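Local atomic coordinates of YqgE/AlgH family protein (Corynebacterium diphtheriae NCTC 13129, PDB entry 2GS5), a protein that is of unknown function but belongs to the AlgH (UPF0301) family of bacterial proteins. Residues G18-A23 with F156-L161; F32-I37 with D172-V177; G92-G97 with R112-N117; A101-L106 with P122-P127. All coordinates share one frame; numbering follows the deposited sequence.

Contact 1: residues G18-A23 with F156-L161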
loop_
_atom_site.group_PDB
_atom_site.type_symbol
_atom_site.label_atom_id
_atom_site.label_comp_id
_atom_site.label_asym_id
_atom_site.label_seq_id
_atom_site.Cartn_x
_atom_site.Cartn_y
_atom_site.Cartn_z
ATOM N N GLY A 18 -3.688 6.295 3.095
ATOM C CA GLY A 18 -3.149 6.809 1.845
ATOM C C GLY A 18 -1.663 7.133 1.902
ATOM O O GLY A 18 -1.062 7.421 0.869
HETATM N N MSE A 19 -1.077 7.102 3.098
HETATM C CA MSE A 19 0.374 7.147 3.258
HETATM C C MSE A 19 0.929 5.757 3.145
HETATM O O MSE A 19 0.240 4.794 3.446
HETATM C CB MSE A 19 0.763 7.699 4.630
HETATM C CG MSE A 19 0.347 9.130 4.856
HETATM SE SE MSE A 19 1.347 10.418 3.760
HETATM C CE MSE A 19 3.085 10.293 4.588
ATOM N N VAL A 20 2.182 5.665 2.711
ATOM C CA VAL A 20 2.938 4.417 2.781
ATOM C C VAL A 20 4.016 4.502 3.854
ATOM O O VAL A 20 4.575 5.564 4.116
ATOM C CB VAL A 20 3.583 4.017 1.444
ATOM C CG1 VAL A 20 2.508 3.503 0.485
ATOM C CG2 VAL A 20 4.343 5.169 0.821
ATOM N N LEU A 21 4.250 3.361 4.490
ATOM C CA LEU A 21 5.329 3.153 5.432
ATOM C C LEU A 21 6.430 2.451 4.660
ATOM O O LEU A 21 6.250 1.312 4.216
ATOM C CB LEU A 21 4.874 2.276 6.591
ATOM C CG LEU A 21 3.683 2.790 7.397
ATOM C CD1 LEU A 21 3.149 1.736 8.374
ATOM C CD2 LEU A 21 4.070 4.072 8.117
ATOM N N VAL A 22 7.561 3.133 4.492
ATOM C CA VAL A 22 8.663 2.595 3.703
ATOM C C VAL A 22 9.666 1.970 4.658
ATOM O O VAL A 22 10.189 2.654 5.531
ATOM C CB VAL A 22 9.350 3.697 2.893
ATOM C CG1 VAL A 22 10.454 3.101 2.026
ATOM C CG2 VAL A 22 8.323 4.465 2.056
ATOM N N ALA A 23 9.918 0.669 4.507
ATOM C CA ALA A 23 10.833 -0.044 5.410
ATOM C C ALA A 23 12.251 0.546 5.375
ATOM O O ALA A 23 12.801 0.831 4.304
ATOM C CB ALA A 23 10.888 -1.530 5.073
ATOM N N PHE A 156 9.766 5.160 7.073
ATOM C CA PHE A 156 9.638 6.527 6.596
ATOM C C PHE A 156 8.237 6.666 6.009
ATOM O O PHE A 156 7.829 5.880 5.157
ATOM C CB PHE A 156 10.709 6.850 5.550
ATOM C CG PHE A 156 10.686 8.278 5.076
ATOM C CD1 PHE A 156 11.368 9.267 5.763
ATOM C CD2 PHE A 156 9.975 8.629 3.938
ATOM C CE1 PHE A 156 11.354 10.586 5.319
ATOM C CE2 PHE A 156 9.951 9.929 3.503
ATOM C CZ PHE A 156 10.627 10.910 4.182
ATOM N N VAL A 157 7.504 7.662 6.494
ATOM C CA VAL A 157 6.125 7.889 6.081
ATOM C C VAL A 157 6.115 8.816 4.881
ATOM O O VAL A 157 6.668 9.914 4.947
ATOM C CB VAL A 157 5.306 8.482 7.223
ATOM C CG1 VAL A 157 3.843 8.676 6.830
ATOM C CG2 VAL A 157 5.403 7.587 8.416
ATOM N N ALA A 158 5.513 8.366 3.784
ATOM C CA ALA A 158 5.466 9.140 2.534
ATOM C C ALA A 158 4.114 9.004 1.859
ATOM O O ALA A 158 3.429 8.006 2.034
ATOM C CB ALA A 158 6.548 8.664 1.576
ATOM N N PRO A 159 3.717 10.025 1.090
ATOM C CA PRO A 159 2.478 9.850 0.331
ATOM C C PRO A 159 2.577 8.737 -0.714
ATOM O O PRO A 159 3.586 8.619 -1.408
ATOM C CB PRO A 159 2.251 11.209 -0.330
ATOM C CG PRO A 159 3.498 11.975 -0.147
ATOM C CD PRO A 159 4.326 11.350 0.909
ATOM N N ALA A 160 1.537 7.905 -0.790
ATOM C CA ALA A 160 1.432 6.893 -1.836
ATOM C C ALA A 160 0.964 7.554 -3.124
ATOM O O ALA A 160 0.246 8.562 -3.078
ATOM C CB ALA A 160 0.455 5.790 -1.423
ATOM N N LEU A 161 1.390 7.000 -4.258
ATOM C CA LEU A 161 0.863 7.383 -5.566
ATOM C C LEU A 161 0.092 6.223 -6.187
ATOM O O LEU A 161 0.337 5.066 -5.876
ATOM C CB LEU A 161 1.981 7.784 -6.528
ATOM C CG LEU A 161 2.790 9.031 -6.193
ATOM C CD1 LEU A 161 3.857 9.252 -7.260
ATOM C CD2 LEU A 161 1.900 10.264 -6.048
HETATM O O HOH W 1 -1.378 9.485 -0.927
#

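Contact 2: residues F32-I37 with D172-V177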
loop_
_atom_site.group_PDB
_atom_site.type_symbol
_atom_site.label_atom_id
_atom_site.label_comp_id
_atom_site.label_asym_id
_atom_site.label_seq_id
_atom_site.Cartn_x
_atom_site.Cartn_y
_atom_site.Cartn_z
ATOM N N PHE A 32 8.705 -8.246 6.470
ATOM C CA PHE A 32 8.670 -6.785 6.318
ATOM C C PHE A 32 9.859 -6.159 5.594
ATOM O O PHE A 32 9.836 -4.969 5.289
ATOM C CB PHE A 32 8.489 -6.113 7.681
ATOM C CG PHE A 32 7.186 -6.437 8.334
ATOM C CD1 PHE A 32 6.044 -5.760 7.958
ATOM C CD2 PHE A 32 7.093 -7.419 9.311
ATOM C CE1 PHE A 32 4.826 -6.058 8.541
ATOM C CE2 PHE A 32 5.885 -7.702 9.897
ATOM C CZ PHE A 32 4.755 -7.028 9.510
ATOM N N ALA A 33 10.890 -6.947 5.307
ATOM C CA ALA A 33 12.059 -6.389 4.649
ATOM C C ALA A 33 11.655 -5.745 3.324
ATOM O O ALA A 33 10.919 -6.343 2.521
ATOM C CB ALA A 33 13.124 -7.456 4.423
ATOM N N ARG A 34 12.133 -4.519 3.122
ATOM C CA ARG A 34 11.900 -3.768 1.892
ATOM C C ARG A 34 10.421 -3.678 1.525
ATOM O O ARG A 34 10.058 -3.659 0.356
ATOM C CB ARG A 34 12.727 -4.361 0.746
ATOM C CG ARG A 34 14.239 -4.412 1.053
ATOM C CD ARG A 34 14.850 -3.038 1.379
ATOM N NE ARG A 34 16.160 -3.146 2.028
ATOM C CZ ARG A 34 17.332 -3.004 1.415
ATOM N NH1 ARG A 34 18.452 -3.111 2.119
ATOM N NH2 ARG A 34 17.399 -2.750 0.115
ATOM N N SER A 35 9.577 -3.597 2.547
ATOM C CA SER A 35 8.153 -3.421 2.333
ATOM C C SER A 35 7.796 -1.954 2.135
ATOM O O SER A 35 8.533 -1.037 2.527
ATOM C CB SER A 35 7.354 -4.017 3.496
ATOM O OG SER A 35 7.697 -3.447 4.743
ATOM N N VAL A 36 6.648 -1.755 1.497
ATOM C CA VAL A 36 6.035 -0.444 1.325
ATOM C C VAL A 36 4.581 -0.629 1.705
ATOM O O VAL A 36 3.789 -1.139 0.907
ATOM C CB VAL A 36 6.125 0.052 -0.128
ATOM C CG1 VAL A 36 5.412 1.389 -0.296
ATOM C CG2 VAL A 36 7.589 0.143 -0.569
ATOM N N ILE A 37 4.240 -0.248 2.934
ATOM C CA ILE A 37 2.938 -0.617 3.478
ATOM C C ILE A 37 1.968 0.544 3.384
ATOM O O ILE A 37 2.133 1.550 4.052
ATOM C CB ILE A 37 3.057 -1.135 4.919
ATOM C CG1 ILE A 37 3.961 -2.381 4.932
ATOM C CG2 ILE A 37 1.661 -1.482 5.488
ATOM C CD1 ILE A 37 4.325 -2.859 6.282
ATOM N N ASP A 172 10.594 -2.506 -8.861
ATOM C CA ASP A 172 11.064 -2.554 -7.483
ATOM C C ASP A 172 10.273 -1.463 -6.758
ATOM O O ASP A 172 10.613 -0.284 -6.826
ATOM C CB ASP A 172 12.577 -2.285 -7.430
ATOM C CG ASP A 172 13.154 -2.385 -6.029
ATOM O OD1 ASP A 172 12.383 -2.281 -5.051
ATOM O OD2 ASP A 172 14.379 -2.576 -5.902
ATOM N N VAL A 173 9.177 -1.847 -6.108
ATOM C CA VAL A 173 8.263 -0.855 -5.547
ATOM C C VAL A 173 8.964 -0.034 -4.464
ATOM O O VAL A 173 8.848 1.203 -4.427
ATOM C CB VAL A 173 6.980 -1.498 -4.994
ATOM C CG1 VAL A 173 6.136 -0.457 -4.278
ATOM C CG2 VAL A 173 6.189 -2.148 -6.113
ATOM N N TRP A 174 9.711 -0.724 -3.606
ATOM C CA TRP A 174 10.471 -0.066 -2.542
ATOM C C TRP A 174 11.490 0.925 -3.118
ATOM O O TRP A 174 11.548 2.078 -2.697
ATOM C CB TRP A 174 11.150 -1.118 -1.661
ATOM C CG TRP A 174 11.879 -0.562 -0.488
ATOM C CD1 TRP A 174 11.375 -0.334 0.761
ATOM C CD2 TRP A 174 13.260 -0.200 -0.435
ATOM N NE1 TRP A 174 12.352 0.167 1.584
ATOM C CE2 TRP A 174 13.522 0.263 0.876
ATOM C CE3 TRP A 174 14.309 -0.214 -1.370
ATOM C CZ2 TRP A 174 14.782 0.714 1.274
ATOM C CZ3 TRP A 174 15.559 0.235 -0.969
ATOM C CH2 TRP A 174 15.787 0.688 0.341
ATOM N N GLY A 175 12.259 0.485 -4.107
ATOM C CA GLY A 175 13.205 1.366 -4.778
ATOM C C GLY A 175 12.565 2.591 -5.411
ATOM O O GLY A 175 13.082 3.705 -5.279
ATOM N N ASP A 176 11.438 2.393 -6.093
ATOM C CA ASP A 176 10.758 3.495 -6.760
ATOM C C ASP A 176 10.248 4.517 -5.744
ATOM O O ASP A 176 10.365 5.720 -5.948
ATOM C CB ASP A 176 9.584 2.990 -7.607
ATOM C CG ASP A 176 10.024 2.206 -8.836
ATOM O OD1 ASP A 176 11.239 2.039 -9.068
ATOM O OD2 ASP A 176 9.127 1.757 -9.588
ATOM N N VAL A 177 9.708 4.044 -4.626
ATOM C CA VAL A 177 9.210 4.978 -3.607
ATOM C C VAL A 177 10.375 5.748 -2.982
ATOM O O VAL A 177 10.273 6.952 -2.770
ATOM C CB VAL A 177 8.372 4.279 -2.512
ATOM C CG1 VAL A 177 7.955 5.283 -1.445
ATOM C CG2 VAL A 177 7.149 3.611 -3.138
#

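Contact 3: residues G92-G97 with R112-N117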
loop_
_atom_site.group_PDB
_atom_site.type_symbol
_atom_site.label_atom_id
_atom_site.label_comp_id
_atom_site.label_asym_id
_atom_site.label_seq_id
_atom_site.Cartn_x
_atom_site.Cartn_y
_atom_site.Cartn_z
ATOM N N GLY A 92 -8.074 0.361 -5.101
ATOM C CA GLY A 92 -8.265 0.904 -6.432
ATOM C C GLY A 92 -7.747 2.316 -6.573
ATOM O O GLY A 92 -7.451 2.997 -5.587
ATOM N N VAL A 93 -7.640 2.735 -7.829
ATOM C CA VAL A 93 -7.375 4.108 -8.213
ATOM C C VAL A 93 -8.643 4.603 -8.914
ATOM O O VAL A 93 -9.076 4.008 -9.897
ATOM C CB VAL A 93 -6.163 4.191 -9.167
ATOM C CG1 VAL A 93 -5.911 5.635 -9.635
ATOM C CG2 VAL A 93 -4.905 3.562 -8.510
ATOM N N THR A 94 -9.272 5.650 -8.386
ATOM C CA THR A 94 -10.531 6.124 -8.969
ATOM C C THR A 94 -10.318 6.669 -10.380
ATOM O O THR A 94 -9.294 7.288 -10.675
ATOM C CB THR A 94 -11.210 7.214 -8.107
ATOM O OG1 THR A 94 -10.338 8.336 -7.976
ATOM C CG2 THR A 94 -11.573 6.683 -6.717
ATOM N N ALA A 95 -11.301 6.409 -11.236
ATOM C CA ALA A 95 -11.316 6.910 -12.596
ATOM C C ALA A 95 -11.696 8.378 -12.635
ATOM O O ALA A 95 -12.241 8.933 -11.682
ATOM C CB ALA A 95 -12.304 6.099 -13.438
ATOM N N GLN A 96 -11.466 9.006 -13.778
ATOM C CA GLN A 96 -11.916 10.373 -13.966
ATOM C C GLN A 96 -13.413 10.439 -13.670
ATOM O O GLN A 96 -14.177 9.542 -14.047
ATOM C CB GLN A 96 -11.665 10.866 -15.392
ATOM C CG GLN A 96 -10.211 10.798 -15.860
ATOM C CD GLN A 96 -9.247 11.689 -15.079
ATOM O OE1 GLN A 96 -9.571 12.819 -14.694
ATOM N NE2 GLN A 96 -8.041 11.194 -14.879
ATOM N N GLY A 97 -13.818 11.477 -12.947
ATOM C CA GLY A 97 -15.225 11.724 -12.654
ATOM C C GLY A 97 -15.720 11.236 -11.305
ATOM O O GLY A 97 -16.773 11.678 -10.836
ATOM N N ARG A 112 -6.724 9.742 -5.061
ATOM C CA ARG A 112 -7.508 8.814 -5.890
ATOM C C ARG A 112 -7.499 7.376 -5.375
ATOM O O ARG A 112 -8.121 6.496 -5.966
ATOM C CB ARG A 112 -7.022 8.844 -7.338
ATOM C CG ARG A 112 -7.350 10.119 -8.063
ATOM C CD ARG A 112 -7.094 10.011 -9.552
ATOM N NE ARG A 112 -7.666 11.161 -10.249
ATOM C CZ ARG A 112 -8.949 11.277 -10.599
ATOM N NH1 ARG A 112 -9.813 10.309 -10.356
ATOM N NH2 ARG A 112 -9.379 12.374 -11.198
ATOM N N LEU A 113 -6.811 7.129 -4.267
ATOM C CA LEU A 113 -6.716 5.778 -3.750
ATOM C C LEU A 113 -7.954 5.457 -2.941
ATOM O O LEU A 113 -8.378 6.255 -2.111
ATOM C CB LEU A 113 -5.466 5.621 -2.887
ATOM C CG LEU A 113 -4.156 5.895 -3.611
ATOM C CD1 LEU A 113 -2.977 5.702 -2.660
ATOM C CD2 LEU A 113 -4.007 5.012 -4.836
ATOM N N VAL A 114 -8.522 4.280 -3.185
ATOM C CA VAL A 114 -9.719 3.833 -2.503
ATOM C C VAL A 114 -9.607 2.369 -2.115
ATOM O O VAL A 114 -8.889 1.606 -2.748
ATOM C CB VAL A 114 -10.982 3.973 -3.402
ATOM C CG1 VAL A 114 -11.363 5.430 -3.573
ATOM C CG2 VAL A 114 -10.773 3.277 -4.759
HETATM N N MSE A 115 -10.302 1.991 -1.048
HETATM C CA MSE A 115 -10.551 0.579 -0.772
HETATM C C MSE A 115 -11.854 0.189 -1.477
HETATM O O MSE A 115 -12.875 0.859 -1.315
HETATM C CB MSE A 115 -10.628 0.325 0.743
HETATM C CG MSE A 115 -9.305 -0.034 1.433
HETATM SE SE MSE A 115 -9.808 -0.854 3.122
HETATM C CE MSE A 115 -11.012 0.519 3.828
ATOM N N VAL A 116 -11.813 -0.887 -2.264
ATOM C CA VAL A 116 -12.968 -1.352 -3.027
ATOM C C VAL A 116 -13.661 -2.441 -2.233
ATOM O O VAL A 116 -13.024 -3.404 -1.808
ATOM C CB VAL A 116 -12.543 -1.935 -4.391
ATOM C CG1 VAL A 116 -13.755 -2.410 -5.183
ATOM C CG2 VAL A 116 -11.747 -0.902 -5.191
ATOM N N ASN A 117 -14.959 -2.277 -2.009
ATOM C CA ASN A 117 -15.737 -3.305 -1.363
ATOM C C ASN A 117 -15.921 -4.469 -2.320
ATOM O O ASN A 117 -16.594 -4.332 -3.340
ATOM C CB ASN A 117 -17.095 -2.751 -0.929
ATOM C CG ASN A 117 -17.836 -3.685 -0.016
ATOM O OD1 ASN A 117 -17.924 -4.893 -0.267
ATOM N ND2 ASN A 117 -18.391 -3.130 1.059
#

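Contact 4: residues A101-L106 with P122-P127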
loop_
_atom_site.group_PDB
_atom_site.type_symbol
_atom_site.label_atom_id
_atom_site.label_comp_id
_atom_site.label_asym_id
_atom_site.label_seq_id
_atom_site.Cartn_x
_atom_site.Cartn_y
_atom_site.Cartn_z
ATOM N N ALA A 101 -16.713 9.597 -1.991
ATOM C CA ALA A 101 -17.682 9.957 -0.947
ATOM C C ALA A 101 -19.129 9.686 -1.368
ATOM O O ALA A 101 -20.015 9.572 -0.512
ATOM C CB ALA A 101 -17.515 11.428 -0.556
ATOM N N ARG A 102 -19.369 9.601 -2.677
ATOM C CA ARG A 102 -20.702 9.381 -3.232
ATOM C C ARG A 102 -20.872 7.986 -3.846
ATOM O O ARG A 102 -21.859 7.724 -4.548
ATOM C CB ARG A 102 -21.003 10.453 -4.277
ATOM C CG ARG A 102 -21.081 11.853 -3.706
ATOM C CD ARG A 102 -21.576 12.828 -4.750
ATOM N NE ARG A 102 -21.794 14.170 -4.212
ATOM C CZ ARG A 102 -22.945 14.618 -3.714
ATOM N NH1 ARG A 102 -24.018 13.834 -3.643
ATOM N NH2 ARG A 102 -23.014 15.868 -3.266
ATOM N N VAL A 103 -19.918 7.095 -3.581
ATOM C CA VAL A 103 -20.000 5.710 -4.034
ATOM C C VAL A 103 -19.859 4.817 -2.807
ATOM O O VAL A 103 -18.786 4.744 -2.216
ATOM C CB VAL A 103 -18.889 5.382 -5.056
ATOM C CG1 VAL A 103 -19.044 3.952 -5.578
ATOM C CG2 VAL A 103 -18.928 6.377 -6.208
ATOM N N ASP A 104 -20.952 4.162 -2.420
ATOM C CA ASP A 104 -20.981 3.385 -1.184
ATOM C C ASP A 104 -19.929 2.287 -1.150
ATOM O O ASP A 104 -19.352 2.019 -0.104
ATOM C CB ASP A 104 -22.366 2.784 -0.962
ATOM C CG ASP A 104 -23.395 3.821 -0.541
ATOM O OD1 ASP A 104 -23.007 4.949 -0.163
ATOM O OD2 ASP A 104 -24.601 3.504 -0.571
ATOM N N ASN A 105 -19.667 1.663 -2.295
ATOM C CA ASN A 105 -18.686 0.566 -2.352
ATOM C C ASN A 105 -17.223 0.987 -2.525
ATOM O O ASN A 105 -16.351 0.131 -2.694
ATOM C CB ASN A 105 -19.080 -0.439 -3.436
ATOM C CG ASN A 105 -20.289 -1.269 -3.043
ATOM O OD1 ASN A 105 -21.197 -1.468 -3.838
ATOM N ND2 ASN A 105 -20.295 -1.753 -1.810
ATOM N N LEU A 106 -16.949 2.293 -2.481
ATOM C CA LEU A 106 -15.583 2.793 -2.449
ATOM C C LEU A 106 -15.349 3.600 -1.180
ATOM O O LEU A 106 -16.223 4.369 -0.758
ATOM C CB LEU A 106 -15.293 3.675 -3.664
ATOM C CG LEU A 106 -15.464 3.017 -5.032
ATOM C CD1 LEU A 106 -15.176 4.031 -6.137
ATOM C CD2 LEU A 106 -14.575 1.782 -5.178
ATOM N N PRO A 122 -18.683 -6.294 -9.723
ATOM C CA PRO A 122 -17.523 -5.834 -10.493
ATOM C C PRO A 122 -17.875 -4.964 -11.702
ATOM O O PRO A 122 -17.071 -4.117 -12.091
ATOM C CB PRO A 122 -16.861 -7.135 -10.963
ATOM C CG PRO A 122 -17.323 -8.173 -10.013
ATOM C CD PRO A 122 -18.680 -7.758 -9.545
ATOM N N GLU A 123 -19.051 -5.183 -12.290
ATOM C CA GLU A 123 -19.513 -4.356 -13.409
ATOM C C GLU A 123 -19.876 -2.929 -12.984
ATOM O O GLU A 123 -19.774 -2.009 -13.800
ATOM C CB GLU A 123 -20.677 -5.039 -14.133
ATOM C CG GLU A 123 -20.249 -6.334 -14.826
ATOM C CD GLU A 123 -21.328 -6.917 -15.729
ATOM O OE1 GLU A 123 -21.482 -6.444 -16.880
ATOM O OE2 GLU A 123 -22.021 -7.863 -15.291
ATOM N N GLU A 124 -20.292 -2.743 -11.731
ATOM C CA GLU A 124 -20.491 -1.400 -11.151
ATOM C C GLU A 124 -19.157 -0.686 -11.032
ATOM O O GLU A 124 -19.019 0.489 -11.388
ATOM C CB GLU A 124 -21.106 -1.478 -9.734
ATOM C CG GLU A 124 -21.446 -0.095 -9.111
ATOM C CD GLU A 124 -21.256 0.019 -7.586
ATOM O OE1 GLU A 124 -21.274 1.169 -7.093
ATOM O OE2 GLU A 124 -21.095 -0.995 -6.865
ATOM N N ILE A 125 -18.178 -1.405 -10.501
ATOM C CA ILE A 125 -16.916 -0.814 -10.102
ATOM C C ILE A 125 -15.995 -0.554 -11.296
ATOM O O ILE A 125 -15.274 0.440 -11.305
ATOM C CB ILE A 125 -16.228 -1.703 -9.041
ATOM C CG1 ILE A 125 -17.065 -1.725 -7.754
ATOM C CG2 ILE A 125 -14.811 -1.209 -8.745
ATOM C CD1 ILE A 125 -17.369 -0.338 -7.158
ATOM N N LYS A 126 -16.049 -1.423 -12.309
ATOM C CA LYS A 126 -15.144 -1.335 -13.469
ATOM C C LYS A 126 -14.995 0.086 -14.050
ATOM O O LYS A 126 -13.875 0.570 -14.160
ATOM C CB LYS A 126 -15.534 -2.354 -14.554
ATOM C CG LYS A 126 -14.706 -2.284 -15.851
ATOM C CD LYS A 126 -13.423 -3.069 -15.778
ATOM C CE LYS A 126 -12.698 -3.103 -17.118
ATOM N NZ LYS A 126 -12.269 -1.757 -17.630
ATOM N N PRO A 127 -16.114 0.760 -14.405
ATOM C CA PRO A 127 -15.994 2.125 -14.955
ATOM C C PRO A 127 -15.485 3.180 -13.976
ATOM O O PRO A 127 -15.072 4.266 -14.394
ATOM C CB PRO A 127 -17.430 2.465 -15.378
ATOM C CG PRO A 127 -18.299 1.567 -14.630
ATOM C CD PRO A 127 -17.517 0.305 -14.392
HETATM O O HOH W 2 -21.573 1.843 -4.483
#

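Contact 1: residues G18-A23 with F156-L161
Strands 19-23 and 155-159 form an antiparallel ladder within the central mixed sheet, pairing Val20 with Ala158 and Val22 with Phe156 as hydrogen-bonded pairs. Val20 N gives a nearly straight bond (167°) to Ala158 O at 2.7 Å, and Ala158 N returns one to Val20 O at 3.0 Å. Likewise Val22 N donates to Phe156 O at 2.8 Å, and Phe156 N to Val22 O at 3.0 Å, on a lone pair in the carbonyl plane. Beyond the strand end Ala160 N still reaches Gly18 O, at 3.1 Å, and a water donates to both Gly18 O and Ala160 O. Leu21 and Val157 lie side by side, pointing the same way, under helix 145-151: Val157 CG2, anti to the carbonyl carbon, is 3.8 Å from Leu21 CD2. Val20, Val22, Phe156 and Ala158 point to the reverse face, where Val22 meets helix 173-179. Ala160 CB lies 3.6 Å from Val20 CG1. Beta-branched valines suit both the extended backbone and the apolar surroundings. With those four residues paired through their backbones, and Leu21 turning its own to strand 36-42, the middle of the ladder lies buried between two helices at little polar cost.

Contact 2: residues F32-I37 with D172-V177
Arg34 sets its CD methylene over one face of the Trp174 indole, joining a type II beta turn, Phe32 to Ser35, to the first turn of helix 173-179. The side chains cross obliquely. The bend at chi2 (-58°) sets Arg34 CD over the middle of the indole, where it makes a CH-pi contact 3.6 Å from the centroid of the Trp174 six-membered ring. The guanidinium follows over the same ring as a cation-pi partner, Arg34 CZ standing 4.5 Å from that centroid with the two planes 30° apart. Arginine suits this exposed position because its CD methylene rests on the ring while its polar end bonds elsewhere: NH1 donates to Pro25 O. The indole N-H is also held, NE1 donating to Ala23 O on strand 19-23. At the ring edge, in its plane, Ser35 O lies 3.4 Å from Trp174 CD1.

Val36, where strand 36-42 begins, faces the helix. Its CG2 meets Trp174 CA at 3.5 Å, while CG1, anti to the backbone N (chi1 177°), touches Val177 CG2 at 4.0 Å. A branched residue can thus meet two successive helix turns. Asp172 supplies the N-cap: Gly175 N donates to Asp172 OD1 at 2.9 Å, approaching from well above the carboxylate plane.

Contact 3: residues G92-G97 with R112-N117
Arg112 NH1 is gripped by three oxygens of the facing chain, Thr94 O, Thr94 OG1 and Ala95 O, each 3.1 Å from it. All three bonds are weak, bent to about 131°, as expected where one nitrogen is shared among so many acceptors; Ala95 O lies at the edge of the guanidinium, near its plane. The chain of Arg112 runs extended from CG to NE, crossing Thr94 at about a right angle. A long, flexible residue with several donors suits a place where strand 87-94 ends and three oxygens lie together. Gln96, bent at chi2, brings NE2 over one face of the guanidinium, offset toward the rim, with the amide and guanidinium planes 48° apart.

Behind this polar end, strands 87-94 and 113-116 pair as antiparallel neighbours of the mixed sheet, strongly twisted, the short segments running at 124° to each other; strand 113-116 also pairs antiparallel with strand 106-110. Gly92 N donates to Val114 O at 2.8 Å and Val114 N to Gly92 O at 2.9 Å, while Thr94 N reaches Arg112 O, also at 2.8 Å. A CB on Gly92 would be tight against both Val114 CG2 and Val116 CG2, so glycine leaves room for the two valines. Val93 and Leu113 share a face covered by helix 162-166, lying side by side with Val93 CG2 4.1 Å from Leu113 CD2. Packing is tighter where Thr94 CG2 presses on Val114 CG1 at 3.4 Å.

Contact 4: residues A101-L106 with P122-P127
Leu106 and Ile125 slide past each other in opposite directions, joining a type I beta turn, Val103 to Leu106, to the short helix 122-125. The turn, closed by Leu106 N donating to Val103 O at 3.1 Å, leads into strand 106-110, and the helix follows strand 113-116. Ile125 has CG1 anti to its carbonyl carbon, and chi2 (-56°) swings CD1 across to meet Leu106 CD2 at 4.0 Å and Asn105 CB at 4.1 Å. These apolar tips suit their place because Val116 packs against both Leu106 and Ile125.

Glu124 behaves differently. Its CB already points toward the turn and chi1 (-175°) sets CG anti to the backbone N, but chi2 (-145°) departs from a fully staggered value and gives the chain a bend. The Glu124 and Val103 side chains slide past each other in opposite directions, OE1 of Glu124 3.9 Å from Val103 CG1. Acidic and long, Glu124 can reach from the helix to the turn, and its OE1 accepts from a water. That water links the two segments: it accepts from Asn105 N at 2.9 Å and donates to Glu124 OE1 at 2.7 Å.

Contacts 1 and 2 belong to one buried region: their strands 19-23 and 36-42 are sheet neighbours, Leu21 N lying 2.8 Å from Ile37 O, and the Trp174 indole bonds back to Ala23. Contact 3 uses another part of the same sheet and meets contact 1 where Ala160 CB packs on Leu113 CD1. Contact 4 lies farthest from the chain's centre, about 20 Å, and flanks contact 3, with Asn117 N 2.9 Å from Asn105 O. Contacts 1 and 3 are backbone ladders, contact 3 adding an arginine grip; contact 2 relies on side-chain packing and cation-pi stacking. The water of contact 4 joins backbone to carboxylate, that of contact 1 two carbonyls.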